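Local coordinates for Serine/threonine protein phosphatase Stp1 (Streptococcus agalactiae, PDB 2PK0) that removes phosphate from phosphoserine and phosphothreonine in proteins, as a magnesium-binding phosphatase of the PP2C family, at residues 11-16 / 224-229; 57-62 / 84-89; 67-72 / 76-81; 139-144 / 178-183. One frame throughout, in Å; residues are numbered along the deposited sequence.

Contact 1: residues 11-16 / 224-229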
loop_
_atom_site.group_PDB
_atom_site.type_symbol
_atom_site.label_atom_id
_atom_site.label_comp_id
_atom_site.label_asym_id
_atom_site.label_seq_id
_atom_site.Cartn_x
_atom_site.Cartn_y
_atom_site.Cartn_z
ATOM N N LEU A 11 -3.694 -10.791 -1.674
ATOM C CA LEU A 11 -4.884 -11.011 -2.493
ATOM C C LEU A 11 -5.214 -9.764 -3.290
ATOM O O LEU A 11 -5.152 -8.642 -2.761
ATOM C CB LEU A 11 -6.118 -11.405 -1.644
ATOM C CG LEU A 11 -7.390 -11.860 -2.417
ATOM C CD1 LEU A 11 -7.105 -13.072 -3.324
ATOM C CD2 LEU A 11 -8.566 -12.170 -1.524
ATOM N N THR A 12 -5.573 -9.954 -4.554
ATOM C CA THR A 12 -6.145 -8.861 -5.326
ATOM C C THR A 12 -7.482 -9.265 -5.934
ATOM O O THR A 12 -7.698 -10.435 -6.243
ATOM C CB THR A 12 -5.189 -8.314 -6.427
ATOM O OG1 THR A 12 -5.790 -7.157 -7.013
ATOM C CG2 THR A 12 -4.938 -9.345 -7.526
ATOM N N ASP A 13 -8.376 -8.289 -6.076
ATOM C CA ASP A 13 -9.685 -8.487 -6.690
ATOM C C ASP A 13 -10.052 -7.293 -7.551
ATOM O O ASP A 13 -9.766 -6.143 -7.204
ATOM C CB ASP A 13 -10.778 -8.707 -5.642
ATOM C CG ASP A 13 -12.057 -9.254 -6.251
ATOM O OD1 ASP A 13 -12.216 -10.488 -6.290
ATOM O OD2 ASP A 13 -12.897 -8.466 -6.721
ATOM N N ILE A 14 -10.720 -7.579 -8.660
ATOM C CA ILE A 14 -11.052 -6.566 -9.634
ATOM C C ILE A 14 -12.110 -5.613 -9.091
ATOM O O ILE A 14 -12.037 -4.418 -9.353
ATOM C CB ILE A 14 -11.435 -7.221 -11.017
ATOM C CG1 ILE A 14 -11.427 -6.212 -12.161
ATOM C CG2 ILE A 14 -12.771 -7.979 -10.974
ATOM C CD1 ILE A 14 -11.445 -6.895 -13.508
ATOM N N GLY A 15 -13.039 -6.133 -8.282
ATOM C CA GLY A 15 -14.208 -5.381 -7.815
ATOM C C GLY A 15 -15.452 -5.653 -8.654
ATOM O O GLY A 15 -15.349 -6.068 -9.805
ATOM N N GLN A 16 -16.626 -5.409 -8.073
ATOM C CA GLN A 16 -17.922 -5.592 -8.739
ATOM C C GLN A 16 -18.082 -4.721 -9.964
ATOM O O GLN A 16 -18.506 -5.194 -11.017
ATOM C CB GLN A 16 -19.071 -5.260 -7.785
ATOM C CG GLN A 16 -19.384 -6.343 -6.799
ATOM C CD GLN A 16 -20.103 -7.487 -7.447
ATOM O OE1 GLN A 16 -19.713 -8.649 -7.311
ATOM N NE2 GLN A 16 -21.161 -7.166 -8.178
ATOM N N ASP A 224 -12.451 -12.932 2.942
ATOM C CA ASP A 224 -13.596 -12.289 3.589
ATOM C C ASP A 224 -13.572 -10.776 3.495
ATOM O O ASP A 224 -14.612 -10.147 3.460
ATOM C CB ASP A 224 -13.661 -12.664 5.070
ATOM C CG ASP A 224 -14.163 -14.068 5.304
ATOM O OD1 ASP A 224 -14.583 -14.739 4.343
ATOM O OD2 ASP A 224 -14.149 -14.496 6.469
ATOM N N LEU A 225 -12.380 -10.201 3.476
ATOM C CA LEU A 225 -12.206 -8.761 3.341
ATOM C C LEU A 225 -12.649 -8.265 1.967
ATOM O O LEU A 225 -13.316 -7.234 1.873
ATOM C CB LEU A 225 -10.750 -8.366 3.590
ATOM C CG LEU A 225 -10.225 -8.308 5.027
ATOM C CD1 LEU A 225 -8.757 -7.892 5.033
ATOM C CD2 LEU A 225 -11.017 -7.334 5.855
ATOM N N ILE A 226 -12.301 -8.996 0.906
ATOM C CA ILE A 226 -12.654 -8.519 -0.426
ATOM C C ILE A 226 -14.113 -8.818 -0.767
ATOM O O ILE A 226 -14.752 -8.049 -1.497
ATOM C CB ILE A 226 -11.632 -8.942 -1.554
ATOM C CG1 ILE A 226 -11.774 -10.408 -1.931
ATOM C CG2 ILE A 226 -10.178 -8.637 -1.145
ATOM C CD1 ILE A 226 -12.734 -10.676 -3.048
ATOM N N THR A 227 -14.629 -9.929 -0.232
ATOM C CA THR A 227 -16.036 -10.309 -0.385
ATOM C C THR A 227 -16.908 -9.225 0.221
ATOM O O THR A 227 -17.814 -8.718 -0.438
ATOM C CB THR A 227 -16.332 -11.658 0.307
ATOM O OG1 THR A 227 -15.556 -12.688 -0.314
ATOM C CG2 THR A 227 -17.814 -12.034 0.215
ATOM N N LEU A 228 -16.589 -8.836 1.456
ATOM C CA LEU A 228 -17.273 -7.724 2.121
ATOM C C LEU A 228 -17.141 -6.394 1.376
ATOM O O LEU A 228 -18.109 -5.651 1.275
ATOM C CB LEU A 228 -16.778 -7.561 3.564
ATOM C CG LEU A 228 -17.570 -6.558 4.404
ATOM C CD1 LEU A 228 -19.062 -6.894 4.389
ATOM C CD2 LEU A 228 -17.039 -6.469 5.824
ATOM N N ALA A 229 -15.958 -6.115 0.835
ATOM C CA ALA A 229 -15.753 -4.894 0.082
ATOM C C ALA A 229 -16.594 -4.887 -1.188
ATOM O O ALA A 229 -17.099 -3.847 -1.606
ATOM C CB ALA A 229 -14.289 -4.694 -0.221
#
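Asp13, at the end of strand 6-13, and Ile226, on helix 218-231, mark the nearest backbone approach, with CA atoms 6.9 Å apart. Helix and strand meet through side chains: Ile226 fits against Leu11 and Asp13, two strand residues that both project toward the helix. CD2 of Leu11 lies 3.7 Å from Ile226 CG1 and also touches CG2, so that one methyl meets the first carbon of the long branch and the short-branch methyl. On the Asp13 side the contact is made by the tip of the longer branch, whose CD1 lies 3.3 Å from Asp13 OD1 and also rests on Asp13 CB. Each strand side chain crosses Ile226 at about a right angle. CG1 of Ile226 stands between backbone N and carbonyl carbon (chi1 75°), a torsion that carries the ethyl branch out to the carboxylate. The other oxygen of that carboxylate, Asp13 OD2, accepts the backbone N-H of Gly15 at 2.8 Å and 155°, on its anti side, forming an Asx turn where the chain leaves the strand. A weak hydrogen bond from Asn230 ND2 reaches the same oxygen and joins the turn to the helix. Ile226 also packs on Ile238 of strand 238-245, which pairs with strand 6-13 at the edge of its five-stranded antiparallel sheet, while the neighbouring Leu225 reaches across to helix 205-212.

Contact 2: residues 57-62 / 84-89; sequences VTDLGS and ETENRK
Asp59 of helix 48-64 and Lys89 of helix 72-96 form the ionic part of this contact. The two side chains come from opposite directions, and Lys89 NZ meets Asp59 OD2 at 2.9 Å in a salt-bridged hydrogen bond. The nitrogen arrives from above the carboxylate plane, 41° out of it. Lys89 reaches across with CG anti to its backbone N (chi1 -166°) and an extended chain beyond, whose CE also passes 3.4 Å from Asp59 OD2. The same oxygen faces a second acid: Glu86 OE2 lies 3.0 Å from Asp59 OD2, two acceptors side by side, their carboxylate planes turned 72° apart. Glu86 bends at its second torsion, which brings its carboxylate against the CB of Asp59, with OE2 at 3.4 Å from that carbon.

Van der Waals packing adds to this: Leu60 CD1 lies 3.8 Å from Glu86 CG and 3.6 Å from Glu86 OE1, so the methyl rests against both the aliphatic portion and the end of the bent chain. Leu60 also packs on Ile38 of strand 35-43, and Glu86 touches Met55 and Thr56 one turn back along helix 48-64.

The segments run roughly antiparallel, with a closest axis approach of 10.9 Å, and belong to the helical pair that covers one sheet of the PP2C sandwich. If the closeness of the acids is real, it may raise the proton affinity of one of them; Lys89, bonded to Asp59 alone of the two, would ease the repulsion in part.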
loop_
_atom_site.group_PDB
_atom_site.type_symbol
_atom_site.label_atom_id
_atom_site.label_comp_id
_atom_site.label_asym_id
_atom_site.label_seq_id
_atom_site.Cartn_x
_atom_site.Cartn_y
_atom_site.Cartn_z
ATOM N N VAL A 57 6.293 -2.426 -9.042
ATOM C CA VAL A 57 6.398 -3.642 -8.242
ATOM C C VAL A 57 7.437 -4.649 -8.772
ATOM O O VAL A 57 8.262 -5.125 -8.008
ATOM C CB VAL A 57 4.989 -4.329 -8.059
ATOM C CG1 VAL A 57 5.108 -5.713 -7.416
ATOM C CG2 VAL A 57 4.038 -3.433 -7.244
ATOM N N THR A 58 7.415 -4.943 -10.072
ATOM C CA THR A 58 8.371 -5.895 -10.662
ATOM C C THR A 58 9.825 -5.374 -10.635
ATOM O O THR A 58 10.688 -6.074 -10.153
ATOM C CB THR A 58 7.950 -6.368 -12.096
ATOM O OG1 THR A 58 6.600 -6.834 -12.068
ATOM C CG2 THR A 58 8.821 -7.511 -12.611
ATOM N N ASP A 59 10.064 -4.142 -11.095
ATOM C CA ASP A 59 11.404 -3.523 -11.099
ATOM C C ASP A 59 12.061 -3.384 -9.721
ATOM O O ASP A 59 13.236 -3.744 -9.545
ATOM C CB ASP A 59 11.379 -2.135 -11.751
ATOM C CG ASP A 59 11.219 -2.188 -13.266
ATOM O OD1 ASP A 59 11.164 -3.301 -13.844
ATOM O OD2 ASP A 59 11.147 -1.097 -13.881
ATOM N N LEU A 60 11.304 -2.848 -8.766
ATOM C CA LEU A 60 11.794 -2.669 -7.410
ATOM C C LEU A 60 12.120 -3.996 -6.764
ATOM O O LEU A 60 13.172 -4.138 -6.150
ATOM C CB LEU A 60 10.762 -1.949 -6.547
ATOM C CG LEU A 60 10.987 -0.468 -6.238
ATOM C CD1 LEU A 60 10.965 0.380 -7.487
ATOM C CD2 LEU A 60 9.901 -0.037 -5.301
ATOM N N GLY A 61 11.219 -4.964 -6.933
ATOM C CA GLY A 61 11.329 -6.244 -6.268
ATOM C C GLY A 61 12.410 -7.121 -6.842
ATOM O O GLY A 61 13.078 -7.883 -6.125
ATOM N N SER A 62 12.592 -6.992 -8.148
ATOM C CA SER A 62 13.676 -7.655 -8.826
ATOM C C SER A 62 15.009 -7.038 -8.456
ATOM O O SER A 62 16.011 -7.730 -8.453
ATOM C CB SER A 62 13.456 -7.626 -10.329
ATOM O OG SER A 62 14.635 -7.297 -11.007
ATOM N N GLU A 84 12.682 7.254 -6.363
ATOM C CA GLU A 84 12.943 8.352 -7.275
ATOM C C GLU A 84 13.302 7.887 -8.687
ATOM O O GLU A 84 12.872 8.503 -9.669
ATOM C CB GLU A 84 13.984 9.329 -6.725
ATOM C CG GLU A 84 13.913 10.702 -7.391
ATOM C CD GLU A 84 12.473 11.135 -7.694
ATOM O OE1 GLU A 84 11.676 11.361 -6.738
ATOM O OE2 GLU A 84 12.141 11.256 -8.895
ATOM N N THR A 85 14.047 6.791 -8.802
ATOM C CA THR A 85 14.396 6.315 -10.124
ATOM C C THR A 85 13.178 5.735 -10.851
ATOM O O THR A 85 13.054 5.868 -12.065
ATOM C CB THR A 85 15.575 5.317 -10.116
ATOM O OG1 THR A 85 15.134 4.049 -9.627
ATOM C CG2 THR A 85 16.748 5.851 -9.266
ATOM N N GLU A 86 12.258 5.143 -10.097
ATOM C CA GLU A 86 11.019 4.622 -10.660
ATOM C C GLU A 86 10.025 5.737 -11.030
ATOM O O GLU A 86 9.319 5.641 -12.037
ATOM C CB GLU A 86 10.398 3.615 -9.693
ATOM C CG GLU A 86 9.619 2.517 -10.359
ATOM C CD GLU A 86 10.488 1.562 -11.170
ATOM O OE1 GLU A 86 11.703 1.422 -10.878
ATOM O OE2 GLU A 86 9.933 0.936 -12.104
ATOM N N ASN A 87 9.989 6.786 -10.212
ATOM C CA ASN A 87 9.204 7.992 -10.480
ATOM C C ASN A 87 9.527 8.626 -11.835
ATOM O O ASN A 87 8.638 8.922 -12.630
ATOM C CB ASN A 87 9.464 9.020 -9.388
ATOM C CG ASN A 87 8.661 10.272 -9.572
ATOM O OD1 ASN A 87 9.195 11.382 -9.547
ATOM N ND2 ASN A 87 7.370 10.111 -9.754
ATOM N N ARG A 88 10.814 8.810 -12.104
ATOM C CA ARG A 88 11.234 9.370 -13.373
ATOM C C ARG A 88 11.196 8.337 -14.516
ATOM O O ARG A 88 11.047 8.714 -15.668
ATOM C CB ARG A 88 12.600 10.045 -13.237
ATOM C CG ARG A 88 13.741 9.096 -12.994
ATOM C CD ARG A 88 14.918 9.766 -12.309
ATOM N NE ARG A 88 15.506 10.837 -13.102
ATOM C CZ ARG A 88 15.521 12.110 -12.724
ATOM N NH1 ARG A 88 16.081 13.024 -13.503
ATOM N NH2 ARG A 88 14.977 12.458 -11.560
ATOM N N LYS A 89 11.278 7.044 -14.201
ATOM C CA LYS A 89 11.144 6.005 -15.230
ATOM C C LYS A 89 9.704 5.915 -15.760
ATOM O O LYS A 89 9.481 5.739 -16.951
ATOM C CB LYS A 89 11.596 4.647 -14.692
ATOM C CG LYS A 89 11.821 3.593 -15.740
ATOM C CD LYS A 89 12.084 2.197 -15.143
ATOM C CE LYS A 89 12.045 1.143 -16.284
ATOM N NZ LYS A 89 12.819 -0.130 -16.010
#

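Contact 3: residues 67-72 / 76-81; sequences TDFSEL and RDWMLV
Leu72 O accepts the backbone N-H of Arg76 at 2.8 Å, an i to i+4 bond in the first turns of helix 72-96. CB of Arg76 also lies against this oxygen. Farther back along the loop, Phe69 and Trp78 form an oblique aromatic pair, with the phenyl centroid 5.4 Å from that of the indole five-membered ring and the planes at 58°. The phenyl tip leads: Phe69 CZ reaches Trp78 CD1 at 3.5 Å, with CD1 near the phenyl plane at the ring edge, and CZ also touches Trp78 CB. The indole leaves the helix with CG anti to the backbone N (chi1 -177°), which turns it toward Phe69 and Thr67.

Glu71 is the N-cap residue, and its backbone N makes a weak hydrogen bond to Glu74 OE1. The loop follows helix 48-64 and folds back on the helix it introduces. Thr67 CB covers one face of the Phe69 ring, 3.5 Å above its plane and toward the rim, while Thr67 CG2 touches Trp78 NE1 at 3.9 Å. Thr67 OG1 is gripped by Trp64 O and Asn30 ND2, and Trp78 NE1 bonds to Asp63 OD2, with Trp64 meeting the indole edge-to-face.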
loop_
_atom_site.group_PDB
_atom_site.type_symbol
_atom_site.label_atom_id
_atom_site.label_comp_id
_atom_site.label_asym_id
_atom_site.label_seq_id
_atom_site.Cartn_x
_atom_site.Cartn_y
_atom_site.Cartn_z
ATOM N N THR A 67 19.765 -7.541 -3.546
ATOM C CA THR A 67 20.430 -6.845 -2.464
ATOM C C THR A 67 20.818 -7.729 -1.309
ATOM O O THR A 67 20.389 -8.874 -1.206
ATOM C CB THR A 67 19.590 -5.716 -1.886
ATOM O OG1 THR A 67 18.631 -6.248 -0.968
ATOM C CG2 THR A 67 18.914 -4.912 -2.980
ATOM N N ASP A 68 21.573 -7.126 -0.403
ATOM C CA ASP A 68 22.380 -7.805 0.601
ATOM C C ASP A 68 22.019 -7.421 2.030
ATOM O O ASP A 68 22.388 -8.112 2.971
ATOM C CB ASP A 68 23.814 -7.334 0.409
ATOM C CG ASP A 68 24.792 -8.343 0.787
ATOM O OD1 ASP A 68 24.372 -9.505 0.940
ATOM O OD2 ASP A 68 25.971 -7.974 0.919
ATOM N N PHE A 69 21.332 -6.297 2.188
ATOM C CA PHE A 69 21.232 -5.673 3.494
ATOM C C PHE A 69 20.274 -6.257 4.511
ATOM O O PHE A 69 19.321 -6.955 4.180
ATOM C CB PHE A 69 21.046 -4.153 3.422
ATOM C CG PHE A 69 20.555 -3.618 2.101
ATOM C CD1 PHE A 69 19.221 -3.689 1.755
ATOM C CD2 PHE A 69 21.427 -2.943 1.253
ATOM C CE1 PHE A 69 18.786 -3.152 0.573
ATOM C CE2 PHE A 69 20.993 -2.410 0.087
ATOM C CZ PHE A 69 19.670 -2.504 -0.252
ATOM N N SER A 70 20.557 -5.958 5.773
ATOM C CA SER A 70 19.806 -6.523 6.875
ATOM C C SER A 70 19.502 -5.478 7.929
ATOM O O SER A 70 18.913 -5.798 8.954
ATOM C CB SER A 70 20.592 -7.664 7.506
ATOM O OG SER A 70 21.880 -7.219 7.861
ATOM N N GLU A 71 19.911 -4.236 7.678
ATOM C CA GLU A 71 19.707 -3.162 8.649
ATOM C C GLU A 71 18.710 -2.129 8.129
ATOM O O GLU A 71 18.622 -1.900 6.923
ATOM C CB GLU A 71 21.036 -2.485 9.012
ATOM C CG GLU A 71 22.144 -3.421 9.480
ATOM C CD GLU A 71 21.847 -4.067 10.832
ATOM O OE1 GLU A 71 21.513 -3.344 11.795
ATOM O OE2 GLU A 71 21.955 -5.309 10.938
ATOM N N LEU A 72 17.977 -1.502 9.046
ATOM C CA LEU A 72 16.909 -0.556 8.711
ATOM C C LEU A 72 17.365 0.642 7.902
ATOM O O LEU A 72 16.676 1.075 6.987
ATOM C CB LEU A 72 16.225 -0.057 9.980
ATOM C CG LEU A 72 15.386 -1.111 10.700
ATOM C CD1 LEU A 72 15.126 -0.731 12.150
ATOM C CD2 LEU A 72 14.086 -1.384 9.965
ATOM N N ARG A 76 16.240 1.797 4.284
ATOM C CA ARG A 76 15.704 3.160 4.119
ATOM C C ARG A 76 16.385 3.949 2.983
ATOM O O ARG A 76 15.708 4.582 2.182
ATOM C CB ARG A 76 15.791 3.949 5.423
ATOM C CG ARG A 76 14.966 5.206 5.397
ATOM C CD ARG A 76 15.417 6.237 6.409
ATOM N NE ARG A 76 16.573 6.970 5.921
ATOM C CZ ARG A 76 16.593 8.264 5.607
ATOM N NH1 ARG A 76 15.509 9.025 5.729
ATOM N NH2 ARG A 76 17.730 8.794 5.179
ATOM N N ASP A 77 17.716 3.890 2.908
ATOM C CA ASP A 77 18.437 4.521 1.797
ATOM C C ASP A 77 17.927 3.948 0.489
ATOM O O ASP A 77 17.646 4.698 -0.435
ATOM C CB ASP A 77 19.959 4.293 1.878
ATOM C CG ASP A 77 20.633 5.104 2.975
ATOM O OD1 ASP A 77 20.046 6.094 3.479
ATOM O OD2 ASP A 77 21.777 4.741 3.324
ATOM N N TRP A 78 17.797 2.621 0.442
ATOM C CA TRP A 78 17.330 1.924 -0.747
ATOM C C TRP A 78 15.922 2.367 -1.204
ATOM O O TRP A 78 15.679 2.517 -2.406
ATOM C CB TRP A 78 17.386 0.408 -0.540
ATOM C CG TRP A 78 16.994 -0.389 -1.754
ATOM C CD1 TRP A 78 17.825 -0.834 -2.748
ATOM C CD2 TRP A 78 15.672 -0.838 -2.108
ATOM N NE1 TRP A 78 17.108 -1.514 -3.699
ATOM C CE2 TRP A 78 15.784 -1.533 -3.337
ATOM C CE3 TRP A 78 14.401 -0.705 -1.517
ATOM C CZ2 TRP A 78 14.670 -2.112 -3.979
ATOM C CZ3 TRP A 78 13.292 -1.274 -2.165
ATOM C CH2 TRP A 78 13.442 -1.973 -3.376
ATOM N N MET A 79 15.011 2.575 -0.254
ATOM C CA MET A 79 13.650 2.941 -0.601
ATOM C C MET A 79 13.587 4.344 -1.204
ATOM O O MET A 79 13.011 4.540 -2.265
ATOM C CB MET A 79 12.717 2.826 0.605
ATOM C CG MET A 79 12.392 1.402 0.985
ATOM S SD MET A 79 11.438 1.292 2.515
ATOM C CE MET A 79 10.984 -0.436 2.522
ATOM N N LEU A 80 14.216 5.304 -0.545
ATOM C CA LEU A 80 14.220 6.681 -1.008
ATOM C C LEU A 80 14.841 6.830 -2.389
ATOM O O LEU A 80 14.359 7.616 -3.198
ATOM C CB LEU A 80 14.959 7.566 -0.007
ATOM C CG LEU A 80 14.231 7.801 1.311
ATOM C CD1 LEU A 80 15.114 8.601 2.260
ATOM C CD2 LEU A 80 12.918 8.514 1.051
ATOM N N VAL A 81 15.888 6.051 -2.648
ATOM C CA VAL A 81 16.589 6.073 -3.927
ATOM C C VAL A 81 15.801 5.393 -5.066
ATOM O O VAL A 81 15.572 6.018 -6.100
ATOM C CB VAL A 81 18.012 5.500 -3.775
ATOM C CG1 VAL A 81 18.657 5.218 -5.137
ATOM C CG2 VAL A 81 18.877 6.463 -2.941
#

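Contact 4: residues 139-144 / 178-183; sequences SDHSLV and EPDLGV
His141 and Asp180 reach for each other from opposite directions between segment 139-144 and the start of strand 180-185. Imidazole and carboxylate are turned 75° apart, and their hydrogen bond reflects it: His141 NE2 donates to Asp180 OD2 at 3.0 Å, meeting the oxygen from well above the carboxylate plane, 57° out of it. Seen from the ring, the acid stands at the edge, and CE1 of His141 is also close to Asp180 OD2, at 3.7 Å. The second oxygen, Asp180 OD1, stays 3.8 Å from His141 NE2, so OD2 alone takes the bond.

The histidine is held at its other nitrogen as well, since ND1 accepts the backbone N-H of Gly122, and the ring of His120 stacks on it. Bonds at both ring nitrogens fix the rotation of the imidazole. His141 is the centre of an inverse gamma turn, and Ser142 after it is the N-cap of helix 143-149. This helix opens the region inserted between strands 133-136 and 180-185, which probably corresponds to the flap subdomain of bacterial PP2C phosphatases. The His-carboxylate bond therefore ties the way into that region to the strand by which the chain rejoins the sheet. Asp180 is fixed there through its backbone pairing with His120, whose NE2 is also hydrogen-bonded to Ser139 O, while Glu178 O bonds to Gln169 NE2.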
loop_
_atom_site.group_PDB
_atom_site.type_symbol
_atom_site.label_atom_id
_atom_site.label_comp_id
_atom_site.label_asym_id
_atom_site.label_seq_id
_atom_site.Cartn_x
_atom_site.Cartn_y
_atom_site.Cartn_z
ATOM N N SER A 139 -0.743 8.659 6.035
ATOM C CA SER A 139 -1.683 9.734 5.826
ATOM C C SER A 139 -1.882 9.847 4.325
ATOM O O SER A 139 -0.908 9.846 3.582
ATOM C CB SER A 139 -1.143 11.033 6.432
ATOM O OG SER A 139 -2.018 12.118 6.169
ATOM N N ASP A 140 -3.139 9.890 3.889
ATOM C CA ASP A 140 -3.470 9.933 2.473
ATOM C C ASP A 140 -2.842 11.184 1.847
ATOM O O ASP A 140 -2.955 12.266 2.406
ATOM C CB ASP A 140 -4.996 9.965 2.273
ATOM C CG ASP A 140 -5.665 8.586 2.417
ATOM O OD1 ASP A 140 -4.965 7.602 2.724
ATOM O OD2 ASP A 140 -6.904 8.480 2.224
ATOM N N HIS A 141 -2.149 11.047 0.719
ATOM C CA HIS A 141 -1.710 12.237 0.010
ATOM C C HIS A 141 -2.830 12.707 -0.885
ATOM O O HIS A 141 -2.903 12.353 -2.051
ATOM C CB HIS A 141 -0.428 11.987 -0.771
ATOM C CG HIS A 141 0.711 11.594 0.104
ATOM N ND1 HIS A 141 1.611 10.613 -0.238
ATOM C CD2 HIS A 141 1.067 12.018 1.338
ATOM C CE1 HIS A 141 2.480 10.451 0.745
ATOM N NE2 HIS A 141 2.174 11.295 1.713
ATOM N N SER A 142 -3.710 13.510 -0.314
ATOM C CA SER A 142 -4.956 13.857 -0.952
ATOM C C SER A 142 -5.177 15.336 -0.794
ATOM O O SER A 142 -4.474 15.996 -0.026
ATOM C CB SER A 142 -6.110 13.124 -0.259
ATOM O OG SER A 142 -6.363 13.661 1.035
ATOM N N LEU A 143 -6.171 15.848 -1.510
ATOM C CA LEU A 143 -6.522 17.256 -1.448
ATOM C C LEU A 143 -7.031 17.662 -0.073
ATOM O O LEU A 143 -6.555 18.668 0.472
ATOM C CB LEU A 143 -7.547 17.606 -2.534
ATOM C CG LEU A 143 -7.733 19.054 -3.001
ATOM C CD1 LEU A 143 -7.973 19.064 -4.490
ATOM C CD2 LEU A 143 -8.882 19.724 -2.312
ATOM N N VAL A 144 -7.967 16.886 0.492
ATOM C CA VAL A 144 -8.565 17.244 1.786
ATOM C C VAL A 144 -7.551 17.259 2.929
ATOM O O VAL A 144 -7.680 18.076 3.833
ATOM C CB VAL A 144 -9.879 16.430 2.173
ATOM C CG1 VAL A 144 -10.770 16.293 1.002
ATOM C CG2 VAL A 144 -9.592 15.046 2.757
ATOM N N GLU A 178 7.823 12.958 -2.637
ATOM C CA GLU A 178 8.199 12.979 -1.229
ATOM C C GLU A 178 7.461 11.848 -0.500
ATOM O O GLU A 178 6.378 12.072 0.029
ATOM C CB GLU A 178 7.788 14.311 -0.581
ATOM C CG GLU A 178 8.023 15.577 -1.418
ATOM C CD GLU A 178 7.215 16.792 -0.916
ATOM O OE1 GLU A 178 6.975 16.897 0.306
ATOM O OE2 GLU A 178 6.815 17.640 -1.745
ATOM N N PRO A 179 8.032 10.633 -0.471
ATOM C CA PRO A 179 7.371 9.543 0.258
ATOM C C PRO A 179 7.435 9.704 1.766
ATOM O O PRO A 179 8.334 10.369 2.270
ATOM C CB PRO A 179 8.166 8.306 -0.151
ATOM C CG PRO A 179 9.486 8.819 -0.573
ATOM C CD PRO A 179 9.292 10.204 -1.098
ATOM N N ASP A 180 6.473 9.120 2.484
ATOM C CA ASP A 180 6.517 9.116 3.941
ATOM C C ASP A 180 7.180 7.833 4.361
ATOM O O ASP A 180 6.834 6.780 3.855
ATOM C CB ASP A 180 5.115 9.133 4.544
ATOM C CG ASP A 180 4.387 10.433 4.321
ATOM O OD1 ASP A 180 5.058 11.465 4.105
ATOM O OD2 ASP A 180 3.132 10.413 4.373
ATOM N N LEU A 181 8.120 7.909 5.294
ATOM C CA LEU A 181 8.719 6.711 5.848
ATOM C C LEU A 181 8.297 6.504 7.288
ATOM O O LEU A 181 7.926 7.450 7.961
ATOM C CB LEU A 181 10.230 6.796 5.780
ATOM C CG LEU A 181 10.824 7.181 4.430
ATOM C CD1 LEU A 181 12.201 7.705 4.701
ATOM C CD2 LEU A 181 10.874 6.019 3.481
ATOM N N GLY A 182 8.343 5.258 7.757
ATOM C CA GLY A 182 8.068 4.975 9.162
ATOM C C GLY A 182 8.584 3.630 9.654
ATOM O O GLY A 182 8.441 2.609 8.977
ATOM N N VAL A 183 9.189 3.623 10.837
ATOM C CA VAL A 183 9.589 2.374 11.464
ATOM C C VAL A 183 8.632 2.080 12.607
ATOM O O VAL A 183 8.322 2.966 13.404
ATOM C CB VAL A 183 11.029 2.432 11.977
ATOM C CG1 VAL A 183 11.503 1.065 12.423
ATOM C CG2 VAL A 183 11.942 2.937 10.892
#

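Contact 1 joins the first strand to a late helix and so spans most of the chain; the other three fall between its segments. Contacts 2 and 3 share helix 72-96, their centres 14 Å apart, and meet where Leu60 O touches Trp78 CZ2. Contact 3 meets contact 4 as Arg76 and Leu80 pack on Leu181, setting the helix against edge strand 180-185. Contacts 2 and 3 lie on the same side of the chain's centre, while contact 1, 24 to 32 Å from the other three between centres, belongs to the other sheet. Together they sample both helical layers of the PP2C sandwich, whose two magnesium ions are bound by Asp41 and Gly42 and by Asp41, Asp197 and Asp236.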